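Local structure of putative non-ribosomal peptide synthetase (Actinomadura parvosata subsp. kistnae, 6M7L) at residues T95-P99 and E127-R131; P99-A105 and R131-L137. The protein forms the X-domain of a glycopeptide antibiotic peptide synthetase, a condensation-type domain that binds the cytochrome P450 OxyA, probably recruiting it for peptide crosslinking. All blocks are in the same frame, centred on the assembly; numbering follows the deposited sequence.

Contact 1: T95-P99 and E127-R131; sequences TGRPP and EVPWR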
ATOM      1  N   THR A  95     -15.461 -26.866  -8.834  1.00 79.80           N
ATOM      2  CA  THR A  95     -15.494 -26.903 -10.292  1.00 75.83           C
ATOM      3  C   THR A  95     -15.368 -25.475 -10.802  1.00 81.55           C
ATOM      4  O   THR A  95     -16.315 -24.690 -10.716  1.00 89.01           O
ATOM      5  CB  THR A  95     -16.781 -27.550 -10.797  1.00 80.25           C
ATOM      6  OG1 THR A  95     -17.845 -26.589 -10.767  1.00 78.45           O
ATOM      7  CG2 THR A  95     -17.160 -28.738  -9.926  1.00 85.80           C
ATOM      8  N   GLY A  96     -14.198 -25.127 -11.321  1.00 74.47           N
ATOM      9  CA  GLY A  96     -13.896 -23.741 -11.638  1.00 79.97           C
ATOM     10  C   GLY A  96     -12.760 -23.163 -10.826  1.00 70.87           C
ATOM     11  O   GLY A  96     -12.497 -21.957 -10.931  1.00 63.17           O
ATOM     12  N   ARG A  97     -12.095 -23.963 -10.000  1.00 68.23           N
ATOM     13  CA  ARG A  97     -10.833 -23.543  -9.423  1.00 75.08           C
ATOM     14  C   ARG A  97      -9.825 -23.319 -10.550  1.00 67.63           C
ATOM     15  O   ARG A  97      -9.913 -23.954 -11.606  1.00 72.31           O
ATOM     16  CB  ARG A  97     -10.315 -24.600  -8.448  1.00 74.57           C
ATOM     17  CG  ARG A  97      -9.833 -25.874  -9.126  1.00 79.60           C
ATOM     18  CD  ARG A  97      -9.439 -26.949  -8.127  1.00 83.11           C
ATOM     19  NE  ARG A  97      -9.062 -26.394  -6.831  1.00 84.84           N
ATOM     20  CZ  ARG A  97      -8.235 -26.990  -5.977  1.00 86.77           C
ATOM     21  NH1 ARG A  97      -7.681 -28.154  -6.290  1.00 88.03           N
ATOM     22  NH2 ARG A  97      -7.951 -26.417  -4.816  1.00 80.76           N
ATOM     23  N   PRO A  98      -8.867 -22.409 -10.368  1.00 67.36           N
ATOM     24  CA  PRO A  98      -7.879 -22.185 -11.415  1.00 60.33           C
ATOM     25  C   PRO A  98      -6.952 -23.380 -11.536  1.00 61.95           C
ATOM     26  O   PRO A  98      -6.645 -24.049 -10.535  1.00 68.91           O
ATOM     27  CB  PRO A  98      -7.124 -20.937 -10.925  1.00 63.11           C
ATOM     28  CG  PRO A  98      -7.223 -21.033  -9.443  1.00 63.68           C
ATOM     29  CD  PRO A  98      -8.612 -21.565  -9.186  1.00 74.07           C
ATOM     30  N   PRO A  99      -6.499 -23.702 -12.744  1.00 56.07           N
ATOM     31  CA  PRO A  99      -5.461 -24.726 -12.881  1.00 53.10           C
ATOM     32  C   PRO A  99      -4.141 -24.239 -12.308  1.00 55.05           C
ATOM     33  O   PRO A  99      -3.842 -23.042 -12.300  1.00 56.25           O
ATOM     34  CB  PRO A  99      -5.369 -24.946 -14.396  1.00 52.49           C
ATOM     35  CG  PRO A  99      -5.941 -23.708 -15.001  1.00 49.88           C
ATOM     36  CD  PRO A  99      -6.990 -23.223 -14.048  1.00 56.65           C
ATOM     37  N   GLU A 127     -13.294 -22.268 -19.903  1.00 70.12           N
ATOM     38  CA  GLU A 127     -12.211 -22.133 -18.938  1.00 64.02           C
ATOM     39  C   GLU A 127     -12.464 -20.918 -18.061  1.00 61.43           C
ATOM     40  O   GLU A 127     -12.997 -19.904 -18.521  1.00 62.84           O
ATOM     41  CB  GLU A 127     -10.849 -21.980 -19.621  1.00 62.75           C
ATOM     42  CG  GLU A 127     -10.182 -23.273 -20.035  1.00 59.45           C
ATOM     43  CD  GLU A 127      -8.894 -23.020 -20.791  1.00 69.82           C
ATOM     44  OE1 GLU A 127      -8.545 -21.835 -20.989  1.00 64.94           O
ATOM     45  OE2 GLU A 127      -8.231 -24.001 -21.189  1.00 70.67           O
ATOM     46  N   VAL A 128     -12.063 -21.026 -16.798  1.00 62.11           N
ATOM     47  CA  VAL A 128     -12.073 -19.870 -15.904  1.00 63.03           C
ATOM     48  C   VAL A 128     -11.001 -18.909 -16.400  1.00 57.32           C
ATOM     49  O   VAL A 128      -9.999 -19.346 -16.986  1.00 54.66           O
ATOM     50  CB  VAL A 128     -11.856 -20.279 -14.438  1.00 58.99           C
ATOM     51  CG1 VAL A 128     -12.952 -21.227 -13.997  1.00 64.64           C
ATOM     52  CG2 VAL A 128     -10.482 -20.905 -14.243  1.00 49.26           C
ATOM     53  N   PRO A 129     -11.164 -17.606 -16.200  1.00 51.72           N
ATOM     54  CA  PRO A 129     -10.286 -16.643 -16.877  1.00 54.77           C
ATOM     55  C   PRO A 129      -8.980 -16.367 -16.147  1.00 56.81           C
ATOM     56  O   PRO A 129      -8.437 -15.263 -16.255  1.00 52.37           O
ATOM     57  CB  PRO A 129     -11.159 -15.387 -16.950  1.00 49.46           C
ATOM     58  CG  PRO A 129     -12.018 -15.483 -15.733  1.00 54.55           C
ATOM     59  CD  PRO A 129     -12.249 -16.941 -15.459  1.00 57.20           C
ATOM     60  N   TRP A 130      -8.460 -17.345 -15.410  1.00 50.88           N
ATOM     61  CA  TRP A 130      -7.139 -17.185 -14.821  1.00 55.98           C
ATOM     62  C   TRP A 130      -6.543 -18.555 -14.538  1.00 54.44           C
ATOM     63  O   TRP A 130      -7.247 -19.567 -14.505  1.00 52.63           O
ATOM     64  CB  TRP A 130      -7.178 -16.324 -13.551  1.00 59.88           C
ATOM     65  CG  TRP A 130      -7.825 -16.960 -12.360  1.00 58.34           C
ATOM     66  CD1 TRP A 130      -9.017 -17.623 -12.327  1.00 59.08           C
ATOM     67  CD2 TRP A 130      -7.327 -16.962 -11.017  1.00 60.48           C
ATOM     68  NE1 TRP A 130      -9.283 -18.053 -11.048  1.00 62.55           N
ATOM     69  CE2 TRP A 130      -8.261 -17.657 -10.227  1.00 64.58           C
ATOM     70  CE3 TRP A 130      -6.177 -16.449 -10.410  1.00 56.76           C
ATOM     71  CZ2 TRP A 130      -8.085 -17.848  -8.857  1.00 62.40           C
ATOM     72  CZ3 TRP A 130      -6.000 -16.644  -9.053  1.00 55.75           C
ATOM     73  CH2 TRP A 130      -6.949 -17.337  -8.292  1.00 64.95           C
ATOM     74  N   ARG A 131      -5.227 -18.567 -14.347  1.00 54.38           N
ATOM     75  CA  ARG A 131      -4.486 -19.796 -14.106  1.00 54.34           C
ATOM     76  C   ARG A 131      -3.165 -19.441 -13.438  1.00 55.13           C
ATOM     77  O   ARG A 131      -2.739 -18.284 -13.438  1.00 49.64           O
ATOM     78  CB  ARG A 131      -4.251 -20.570 -15.405  1.00 50.62           C
ATOM     79  CG  ARG A 131      -3.717 -19.706 -16.527  1.00 57.29           C
ATOM     80  CD  ARG A 131      -3.229 -20.530 -17.703  1.00 58.05           C
ATOM     81  NE  ARG A 131      -2.247 -19.776 -18.472  1.00 61.33           N
ATOM     82  CZ  ARG A 131      -2.504 -19.128 -19.602  1.00 64.25           C
ATOM     83  NH1 ARG A 131      -3.721 -19.154 -20.128  1.00 60.80           N
ATOM     84  NH2 ARG A 131      -1.534 -18.460 -20.209  1.00 65.44           N
TER

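Contact 2: P99-A105 and R131-L137; sequences PLEICPA and RAHLFPL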
ATOM      1  N   PRO A  99      -6.499 -23.702 -12.744  1.00 56.07           N
ATOM      2  CA  PRO A  99      -5.461 -24.726 -12.881  1.00 53.10           C
ATOM      3  C   PRO A  99      -4.141 -24.239 -12.308  1.00 55.05           C
ATOM      4  O   PRO A  99      -3.842 -23.042 -12.300  1.00 56.25           O
ATOM      5  CB  PRO A  99      -5.369 -24.946 -14.396  1.00 52.49           C
ATOM      6  CG  PRO A  99      -5.941 -23.708 -15.001  1.00 49.88           C
ATOM      7  CD  PRO A  99      -6.990 -23.223 -14.048  1.00 56.65           C
ATOM      8  N   LEU A 100      -3.351 -25.187 -11.811  1.00 55.39           N
ATOM      9  CA  LEU A 100      -2.051 -24.898 -11.208  1.00 50.89           C
ATOM     10  C   LEU A 100      -1.015 -25.822 -11.841  1.00 54.26           C
ATOM     11  O   LEU A 100      -0.894 -26.987 -11.451  1.00 55.96           O
ATOM     12  CB  LEU A 100      -2.092 -25.073  -9.694  1.00 50.16           C
ATOM     13  CG  LEU A 100      -0.743 -24.984  -8.971  1.00 60.83           C
ATOM     14  CD1 LEU A 100      -0.075 -23.634  -9.218  1.00 63.17           C
ATOM     15  CD2 LEU A 100      -0.907 -25.242  -7.479  1.00 57.66           C
ATOM     16  N   GLU A 101      -0.275 -25.304 -12.816  1.00 51.48           N
ATOM     17  CA  GLU A 101       0.833 -26.048 -13.391  1.00 47.10           C
ATOM     18  C   GLU A 101       2.031 -26.007 -12.453  1.00 60.85           C
ATOM     19  O   GLU A 101       2.360 -24.961 -11.884  1.00 59.62           O
ATOM     20  CB  GLU A 101       1.224 -25.480 -14.755  1.00 49.23           C
ATOM     21  CG  GLU A 101       2.481 -26.117 -15.336  1.00 50.25           C
ATOM     22  CD  GLU A 101       2.975 -25.422 -16.588  1.00 54.97           C
ATOM     23  OE1 GLU A 101       3.868 -25.977 -17.265  1.00 56.81           O
ATOM     24  OE2 GLU A 101       2.474 -24.320 -16.896  1.00 51.91           O
ATOM     25  N   ILE A 102       2.673 -27.157 -12.289  1.00 57.16           N
ATOM     26  CA  ILE A 102       3.909 -27.276 -11.527  1.00 60.34           C
ATOM     27  C   ILE A 102       4.993 -27.679 -12.514  1.00 61.11           C
ATOM     28  O   ILE A 102       5.004 -28.812 -13.012  1.00 64.29           O
ATOM     29  CB  ILE A 102       3.775 -28.285 -10.379  1.00 58.64           C
ATOM     30  CG1 ILE A 102       2.774 -27.759  -9.343  1.00 54.34           C
ATOM     31  CG2 ILE A 102       5.128 -28.557  -9.744  1.00 55.88           C
ATOM     32  CD1 ILE A 102       2.480 -28.725  -8.220  1.00 69.85           C
ATOM     33  N   CYS A 103       5.901 -26.750 -12.806  1.00 61.21           N
ATOM     34  CA  CYS A 103       6.877 -26.903 -13.885  1.00 56.05           C
ATOM     35  C   CYS A 103       8.280 -26.671 -13.340  1.00 57.04           C
ATOM     36  O   CYS A 103       8.776 -25.536 -13.333  1.00 60.77           O
ATOM     37  CB  CYS A 103       6.564 -25.945 -15.032  1.00 45.49           C
ATOM     38  SG  CYS A 103       7.804 -25.898 -16.337  1.00 55.67           S
ATOM     39  N   PRO A 104       8.948 -27.725 -12.869  1.00 58.62           N
ATOM     40  CA  PRO A 104      10.316 -27.569 -12.357  1.00 55.27           C
ATOM     41  C   PRO A 104      11.232 -26.948 -13.400  1.00 56.12           C
ATOM     42  O   PRO A 104      11.209 -27.319 -14.575  1.00 64.42           O
ATOM     43  CB  PRO A 104      10.734 -29.004 -12.021  1.00 53.55           C
ATOM     44  CG  PRO A 104       9.446 -29.712 -11.758  1.00 61.24           C
ATOM     45  CD  PRO A 104       8.446 -29.100 -12.700  1.00 59.58           C
ATOM     46  N   ALA A 105      12.042 -25.987 -12.958  1.00 59.88           N
ATOM     47  CA  ALA A 105      12.854 -25.208 -13.879  1.00 59.79           C
ATOM     48  C   ALA A 105      14.129 -24.754 -13.187  1.00 61.32           C
ATOM     49  O   ALA A 105      14.291 -24.892 -11.971  1.00 63.53           O
ATOM     50  CB  ALA A 105      12.081 -23.997 -14.410  1.00 56.71           C
ATOM     51  N   ARG A 131      -5.227 -18.567 -14.347  1.00 54.38           N
ATOM     52  CA  ARG A 131      -4.486 -19.796 -14.106  1.00 54.34           C
ATOM     53  C   ARG A 131      -3.165 -19.441 -13.438  1.00 55.13           C
ATOM     54  O   ARG A 131      -2.739 -18.284 -13.438  1.00 49.64           O
ATOM     55  CB  ARG A 131      -4.251 -20.570 -15.405  1.00 50.62           C
ATOM     56  CG  ARG A 131      -3.717 -19.706 -16.527  1.00 57.29           C
ATOM     57  CD  ARG A 131      -3.229 -20.530 -17.703  1.00 58.05           C
ATOM     58  NE  ARG A 131      -2.247 -19.776 -18.472  1.00 61.33           N
ATOM     59  CZ  ARG A 131      -2.504 -19.128 -19.602  1.00 64.25           C
ATOM     60  NH1 ARG A 131      -3.721 -19.154 -20.128  1.00 60.80           N
ATOM     61  NH2 ARG A 131      -1.534 -18.460 -20.209  1.00 65.44           N
ATOM     62  N   ALA A 132      -2.521 -20.457 -12.869  1.00 53.36           N
ATOM     63  CA  ALA A 132      -1.287 -20.279 -12.122  1.00 55.25           C
ATOM     64  C   ALA A 132      -0.252 -21.296 -12.579  1.00 55.97           C
ATOM     65  O   ALA A 132      -0.579 -22.459 -12.829  1.00 52.23           O
ATOM     66  CB  ALA A 132      -1.524 -20.417 -10.613  1.00 53.78           C
ATOM     67  N   HIS A 133       0.998 -20.849 -12.678  1.00 53.59           N
ATOM     68  CA  HIS A 133       2.109 -21.694 -13.104  1.00 54.52           C
ATOM     69  C   HIS A 133       3.199 -21.613 -12.045  1.00 62.15           C
ATOM     70  O   HIS A 133       3.846 -20.572 -11.894  1.00 59.78           O
ATOM     71  CB  HIS A 133       2.640 -21.261 -14.468  1.00 56.60           C
ATOM     72  CG  HIS A 133       1.565 -20.997 -15.475  1.00 55.66           C
ATOM     73  ND1 HIS A 133       1.173 -21.931 -16.409  1.00 56.42           N
ATOM     74  CD2 HIS A 133       0.793 -19.905 -15.687  1.00 60.02           C
ATOM     75  CE1 HIS A 133       0.208 -21.424 -17.157  1.00 53.52           C
ATOM     76  NE2 HIS A 133      -0.041 -20.197 -16.739  1.00 52.82           N
ATOM     77  N   LEU A 134       3.397 -22.705 -11.312  1.00 54.36           N
ATOM     78  CA  LEU A 134       4.429 -22.772 -10.291  1.00 54.53           C
ATOM     79  C   LEU A 134       5.701 -23.351 -10.894  1.00 59.97           C
ATOM     80  O   LEU A 134       5.653 -24.350 -11.620  1.00 65.45           O
ATOM     81  CB  LEU A 134       3.962 -23.621  -9.109  1.00 60.59           C
ATOM     82  CG  LEU A 134       4.954 -23.795  -7.959  1.00 62.44           C
ATOM     83  CD1 LEU A 134       5.408 -22.442  -7.437  1.00 59.30           C
ATOM     84  CD2 LEU A 134       4.327 -24.622  -6.847  1.00 66.22           C
ATOM     85  N   PHE A 135       6.838 -22.721 -10.594  1.00 61.58           N
ATOM     86  CA  PHE A 135       8.136 -23.110 -11.143  1.00 61.25           C
ATOM     87  C   PHE A 135       9.090 -23.420  -9.998  1.00 62.61           C
ATOM     88  O   PHE A 135       9.771 -22.520  -9.482  1.00 64.13           O
ATOM     89  CB  PHE A 135       8.695 -22.016 -12.047  1.00 61.47           C
ATOM     90  CG  PHE A 135       7.816 -21.699 -13.222  1.00 63.21           C
ATOM     91  CD1 PHE A 135       7.878 -22.465 -14.376  1.00 61.65           C
ATOM     92  CD2 PHE A 135       6.924 -20.639 -13.172  1.00 64.87           C
ATOM     93  CE1 PHE A 135       7.066 -22.178 -15.461  1.00 51.57           C
ATOM     94  CE2 PHE A 135       6.110 -20.348 -14.256  1.00 62.34           C
ATOM     95  CZ  PHE A 135       6.182 -21.119 -15.400  1.00 54.05           C
ATOM     96  N   PRO A 136       9.166 -24.678  -9.563  1.00 66.36           N
ATOM     97  CA  PRO A 136      10.098 -25.045  -8.483  1.00 64.94           C
ATOM     98  C   PRO A 136      11.542 -24.921  -8.945  1.00 67.44           C
ATOM     99  O   PRO A 136      11.943 -25.518  -9.948  1.00 60.62           O
ATOM    100  CB  PRO A 136       9.727 -26.501  -8.174  1.00 62.36           C
ATOM    101  CG  PRO A 136       8.347 -26.675  -8.725  1.00 62.39           C
ATOM    102  CD  PRO A 136       8.281 -25.795  -9.931  1.00 61.70           C
ATOM    103  N   LEU A 137      12.325 -24.137  -8.204  1.00 69.16           N
ATOM    104  CA  LEU A 137      13.754 -23.987  -8.444  1.00 66.12           C
ATOM    105  C   LEU A 137      14.582 -24.812  -7.469  1.00 62.20           C
ATOM    106  O   LEU A 137      15.472 -25.562  -7.882  1.00 58.44           O
ATOM    107  CB  LEU A 137      14.147 -22.508  -8.351  1.00 60.18           C
ATOM    108  CG  LEU A 137      13.397 -21.586  -9.312  1.00 63.81           C
ATOM    109  CD1 LEU A 137      13.633 -20.128  -8.956  1.00 66.33           C
ATOM    110  CD2 LEU A 137      13.817 -21.869 -10.748  1.00 57.45           C
TER

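Contact 1: T95-P99 and E127-R131
This is an apolar contact without hydrogen bonds, made where the loop ahead of strand 100-102 runs beside the loop that leads into strand 130-136 and that strand's first two residues; it buries 300 Å². Its centre is P98, whose CA-CB bond points toward the other segment. P98 CB stands 3.7 Å from the centroid of the five-membered ring of W130, 20° off the ring normal, which meets the geometry of a proline-tryptophan CH-pi contact, and P98 CG reaches W130 CZ2 at 3.4 Å. In the condensation-domain fold this pair lies against helix 58-71, where L65 touches both side chains. V128 fills the space next to the loop backbone: its CG1 is 3.2 Å from G96 O, and its CG2 is 4.2 Å from P99 CD. At phi 116° and psi 5°, a side chain on G96 would collide with the carbonyl oxygen of T95. Farther along, P99 CG packs on R131 CB at 3.6 Å, while the R131 guanidinium turns to the carbonyl oxygens of R117 and R120.

Contact 2: P99-A105 and R131-L137
Strand 130-136 enters this parallel pairing at R131, whose CB lies 3.6 Å from P99 CG and whose NE donates to H133 NE2 at 2.8 Å; its NH2 bonds to R117 O. At A132 the backbone bonds begin: A132 N donates to P99 O (3.0 Å) and A132 O accepts from E101 N (2.9 Å), so A132 straddles L100 as parallel register requires. The side chains of these two meet on one sheet face, L100 CD1 to A132 CB at 3.8 Å. H133 points to the other face, where its ND1 donates to E101 OE2 at 2.8 Å and 168°. L134 repeats the backbone pattern, its N bonding to E101 O (2.5 Å, very short) and its O to C103 N (2.7 Å). Next, F135 CD1 packs on C103 CB at 3.8 Å, and C103 SG sits 5.0 Å from the ring centroid in an oblique sulfur-aromatic contact. P136 has no amide hydrogen to give, but its O accepts from A105 N at 3.0 Å, and its CG touches I102 CG2 at 3.9 Å. L137 CD2 then approaches A105 O at 3.3 Å. Helix 110-119 connects the strands in a beta-alpha-beta unit, and its R117 forms a salt bridge with E101 OE1. With OE1 engaged by R117 and OE2 by H133, the E101 carboxylate ties the strand pair to its crossover helix through polar contacts.

The two contacts follow one another along strand 130-136 and share P99 and R131, with centres 15 Å apart. Contact 1 is made before the sheet pairing starts: it has no hydrogen bond between its segments, and a proline, a valine and a tryptophan supply its buried part. Contact 2 is the pairing itself, with five backbone hydrogen bonds, one side-chain bond and 627 Å² buried, about twice the area. Both are partly buried; in contact 2 this fits the edge position of strand 100-102 within this chain. P99 is exposed in each, whereas W130 and L134 are buried. Helix 58-71 packs against both contacts, while R117 of helix 110-119 bonds the shared R131 and, in contact 2, E101.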